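Long-range contact in BRIC1 (Synthetic construct, PDB 6FF6), which is a computationally designed helical repeat protein with a novel corrugated architecture and no known natural function: residues L158-K169 with T184-R195. Sequence-based numbering, arbitrary orientation.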
# COMPACT_ATOMS: atom_id res chain seq x y z
N LEU A 158 30.69 0.85 6.46
CA LEU A 158 30.26 2.19 6.88
C LEU A 158 29.10 2.64 6.02
O LEU A 158 28.18 3.28 6.52
CB LEU A 158 31.42 3.20 6.85
CG LEU A 158 32.49 3.05 7.95
CD1 LEU A 158 33.65 3.97 7.70
CD2 LEU A 158 31.93 3.28 9.35
N ASN A 159 29.11 2.25 4.74
CA ASN A 159 28.00 2.55 3.86
C ASN A 159 26.75 1.75 4.33
O ASN A 159 25.65 2.31 4.30
CB ASN A 159 28.36 2.20 2.42
CG ASN A 159 27.32 2.66 1.43
OD1 ASN A 159 27.18 3.85 1.15
ND2 ASN A 159 26.56 1.72 0.88
N ALA A 160 26.93 0.49 4.80
CA ALA A 160 25.85 -0.37 5.31
C ALA A 160 25.20 0.19 6.61
O ALA A 160 23.97 0.24 6.72
CB ALA A 160 26.37 -1.77 5.54
N ILE A 161 26.04 0.59 7.59
CA ILE A 161 25.56 1.13 8.85
C ILE A 161 24.80 2.39 8.52
O ILE A 161 23.70 2.58 9.03
CB ILE A 161 26.69 1.38 9.88
CG1 ILE A 161 27.47 0.08 10.20
CG2 ILE A 161 26.14 2.00 11.18
CD1 ILE A 161 28.92 0.29 10.66
N PHE A 162 25.36 3.21 7.59
CA PHE A 162 24.75 4.46 7.14
C PHE A 162 23.35 4.24 6.59
O PHE A 162 22.42 4.93 7.01
CB PHE A 162 25.61 5.16 6.08
CG PHE A 162 24.95 6.35 5.40
CD1 PHE A 162 24.97 7.60 6.00
CD2 PHE A 162 24.31 6.21 4.17
CE1 PHE A 162 24.36 8.70 5.37
CE2 PHE A 162 23.69 7.30 3.55
CZ PHE A 162 23.72 8.53 4.16
N ARG A 163 23.20 3.30 5.65
CA ARG A 163 21.92 3.02 5.01
C ARG A 163 20.89 2.46 5.99
O ARG A 163 19.73 2.86 5.90
CB ARG A 163 22.08 2.12 3.77
CG ARG A 163 22.87 2.74 2.61
CD ARG A 163 22.28 4.02 2.04
NE ARG A 163 21.11 3.77 1.20
CZ ARG A 163 20.65 4.64 0.29
NH1 ARG A 163 21.26 5.80 0.11
NH2 ARG A 163 19.59 4.34 -0.44
N ALA A 164 21.33 1.59 6.93
CA ALA A 164 20.44 1.03 7.97
C ALA A 164 19.90 2.19 8.85
O ALA A 164 18.70 2.27 9.11
CB ALA A 164 21.18 0.01 8.81
N ALA A 165 20.78 3.14 9.21
CA ALA A 165 20.37 4.32 9.96
C ALA A 165 19.43 5.17 9.12
O ALA A 165 18.42 5.65 9.64
CB ALA A 165 21.59 5.13 10.38
N HIS A 166 19.75 5.34 7.82
CA HIS A 166 18.95 6.11 6.87
C HIS A 166 17.53 5.55 6.78
O HIS A 166 16.57 6.33 6.76
CB HIS A 166 19.61 6.15 5.48
CG HIS A 166 18.82 6.92 4.46
ND1 HIS A 166 18.77 8.30 4.48
CD2 HIS A 166 18.08 6.47 3.43
CE1 HIS A 166 18.01 8.65 3.46
NE2 HIS A 166 17.57 7.59 2.79
N PHE A 167 17.39 4.20 6.73
CA PHE A 167 16.08 3.57 6.69
C PHE A 167 15.27 3.88 7.95
O PHE A 167 14.11 4.31 7.85
CB PHE A 167 16.18 2.04 6.50
CG PHE A 167 14.86 1.32 6.65
CD1 PHE A 167 13.90 1.34 5.64
CD2 PHE A 167 14.55 0.64 7.83
CE1 PHE A 167 12.68 0.69 5.79
CE2 PHE A 167 13.33 -0.02 7.98
CZ PHE A 167 12.41 0.01 6.95
N ILE A 168 15.88 3.67 9.14
CA ILE A 168 15.25 3.90 10.43
C ILE A 168 14.79 5.34 10.55
O ILE A 168 13.66 5.58 10.94
CB ILE A 168 16.11 3.43 11.61
CG1 ILE A 168 16.44 1.91 11.50
CG2 ILE A 168 15.38 3.73 12.91
CD1 ILE A 168 17.65 1.43 12.35
N LYS A 169 15.64 6.29 10.12
CA LYS A 169 15.29 7.70 10.12
C LYS A 169 14.09 7.96 9.24
O LYS A 169 13.13 8.57 9.71
CB LYS A 169 16.48 8.56 9.67
CG LYS A 169 16.20 10.06 9.81
CD LYS A 169 17.14 10.90 8.97
CE LYS A 169 16.83 10.92 7.49
NZ LYS A 169 17.82 11.73 6.73
N THR A 184 18.64 9.01 15.22
CA THR A 184 19.16 8.34 14.03
C THR A 184 19.76 9.33 13.04
O THR A 184 20.80 9.04 12.48
CB THR A 184 18.09 7.50 13.38
OG1 THR A 184 16.91 8.26 13.25
CG2 THR A 184 17.80 6.23 14.12
N HIS A 185 19.13 10.51 12.85
CA HIS A 185 19.64 11.52 11.93
C HIS A 185 21.01 12.03 12.33
O HIS A 185 21.88 12.17 11.48
CB HIS A 185 18.69 12.71 11.77
CG HIS A 185 18.86 13.44 10.46
ND1 HIS A 185 19.78 13.02 9.50
CD2 HIS A 185 18.16 14.49 9.96
CE1 HIS A 185 19.62 13.84 8.47
NE2 HIS A 185 18.66 14.74 8.70
N LEU A 186 21.19 12.33 13.63
CA LEU A 186 22.47 12.80 14.15
C LEU A 186 23.57 11.78 13.95
O LEU A 186 24.68 12.16 13.58
CB LEU A 186 22.36 13.20 15.61
CG LEU A 186 21.62 14.49 15.88
CD1 LEU A 186 21.36 14.65 17.34
CD2 LEU A 186 22.40 15.69 15.37
N MET A 187 23.26 10.48 14.17
CA MET A 187 24.23 9.41 13.97
C MET A 187 24.51 9.26 12.46
O MET A 187 25.66 9.09 12.07
CB MET A 187 23.70 8.11 14.58
CG MET A 187 24.65 6.95 14.48
SD MET A 187 23.92 5.54 15.33
CE MET A 187 25.15 4.38 15.15
N GLU A 188 23.46 9.40 11.62
CA GLU A 188 23.56 9.31 10.16
C GLU A 188 24.54 10.32 9.60
O GLU A 188 25.37 9.95 8.77
CB GLU A 188 22.18 9.50 9.52
CG GLU A 188 22.17 9.31 8.02
CD GLU A 188 20.92 9.79 7.31
OE1 GLU A 188 20.15 10.57 7.92
OE2 GLU A 188 20.71 9.40 6.14
N ASN A 189 24.46 11.58 10.02
CA ASN A 189 25.37 12.62 9.57
C ASN A 189 26.83 12.27 9.90
O ASN A 189 27.70 12.45 9.04
CB ASN A 189 24.97 13.99 10.13
CG ASN A 189 23.74 14.57 9.48
OD1 ASN A 189 23.36 14.25 8.35
ND2 ASN A 189 23.09 15.47 10.20
N LEU A 190 27.07 11.72 11.11
CA LEU A 190 28.38 11.25 11.57
C LEU A 190 28.81 10.04 10.73
O LEU A 190 29.98 9.96 10.35
CB LEU A 190 28.34 10.87 13.07
CG LEU A 190 28.14 12.03 14.06
CD1 LEU A 190 27.86 11.52 15.45
CD2 LEU A 190 29.35 12.90 14.12
N LEU A 191 27.87 9.15 10.40
CA LEU A 191 28.15 7.98 9.56
C LEU A 191 28.47 8.39 8.12
O LEU A 191 29.26 7.71 7.46
CB LEU A 191 26.97 6.98 9.60
CG LEU A 191 26.67 6.33 10.95
CD1 LEU A 191 25.33 5.65 10.92
CD2 LEU A 191 27.75 5.37 11.36
N ASP A 192 27.87 9.50 7.63
CA ASP A 192 28.11 10.03 6.29
C ASP A 192 29.54 10.57 6.22
O ASP A 192 30.24 10.30 5.23
CB ASP A 192 27.10 11.12 5.94
CG ASP A 192 27.11 11.48 4.46
OD1 ASP A 192 26.71 10.63 3.64
OD2 ASP A 192 27.54 12.60 4.13
N GLU A 193 29.99 11.28 7.26
CA GLU A 193 31.36 11.78 7.31
C GLU A 193 32.36 10.63 7.50
O GLU A 193 33.44 10.66 6.91
CB GLU A 193 31.48 12.85 8.39
CG GLU A 193 31.36 14.28 7.87
CD GLU A 193 30.06 14.69 7.22
OE1 GLU A 193 29.15 15.14 7.95
OE2 GLU A 193 29.95 14.59 5.97
N ALA A 194 31.96 9.58 8.25
CA ALA A 194 32.78 8.39 8.47
C ALA A 194 32.97 7.58 7.19
O ALA A 194 34.10 7.17 6.91
CB ALA A 194 32.17 7.52 9.55
N ARG A 195 31.89 7.35 6.41
CA ARG A 195 31.95 6.56 5.17
C ARG A 195 32.74 7.26 4.06
O ARG A 195 33.48 6.60 3.32
CB ARG A 195 30.55 6.13 4.70
CG ARG A 195 29.71 7.22 4.06
CD ARG A 195 28.27 6.82 3.94
NE ARG A 195 27.49 7.82 3.21
CZ ARG A 195 27.18 7.72 1.92
NH1 ARG A 195 27.57 6.68 1.21
NH2 ARG A 195 26.46 8.67 1.34
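With CG of Phe-162 trans to the backbone N, its ring reaches across to Arg-195, whose chi1 of 75° sets CG between N and the carbonyl carbon before the chain runs extended over the ring. The guanidinium lies nearly flat on one face, planes 21° apart, in a cation-pi stack with CZ of Arg-195 4.0 Å from the ring centroid of Phe-162. Asp-192 probably holds the guanidinium in this orientation: OD1 accepts from both NE and NH2 of Arg-195, side-on and close to the guanidinium plane. With an alanine at Arg-195, the Phe-162 face would probably lose its stacked cover and Asp-192 OD1 its two-nitrogen grip. Further along, the extended Glu-188 side chain divides its oxygens between two partners: OE2 receives the ND1 proton of His-166 (2.8 Å), near that ring's plane, while OE1 turns its syn lone pair to NZ of Lys-169 (2.9 Å) in a salt bridge. CD of Lys-169 rides over one face of the His-185 ring. On the apolar flank, CD1 of Leu-191 packs against CB of Ala-165 (3.8 Å), and CG2 of Ile-168 meets CG2 of Thr-184, whose hydroxyl bonds back within its own helix, to Leu-180 O and Gln-181 O. Phe-162 is a single knob among Glu-188, Leu-191, Asp-192 and Arg-195, in an antiparallel helical hairpin whose segment axes approach to 8.9 Å at 154°, within a range matching the Hpt family of helical bundles.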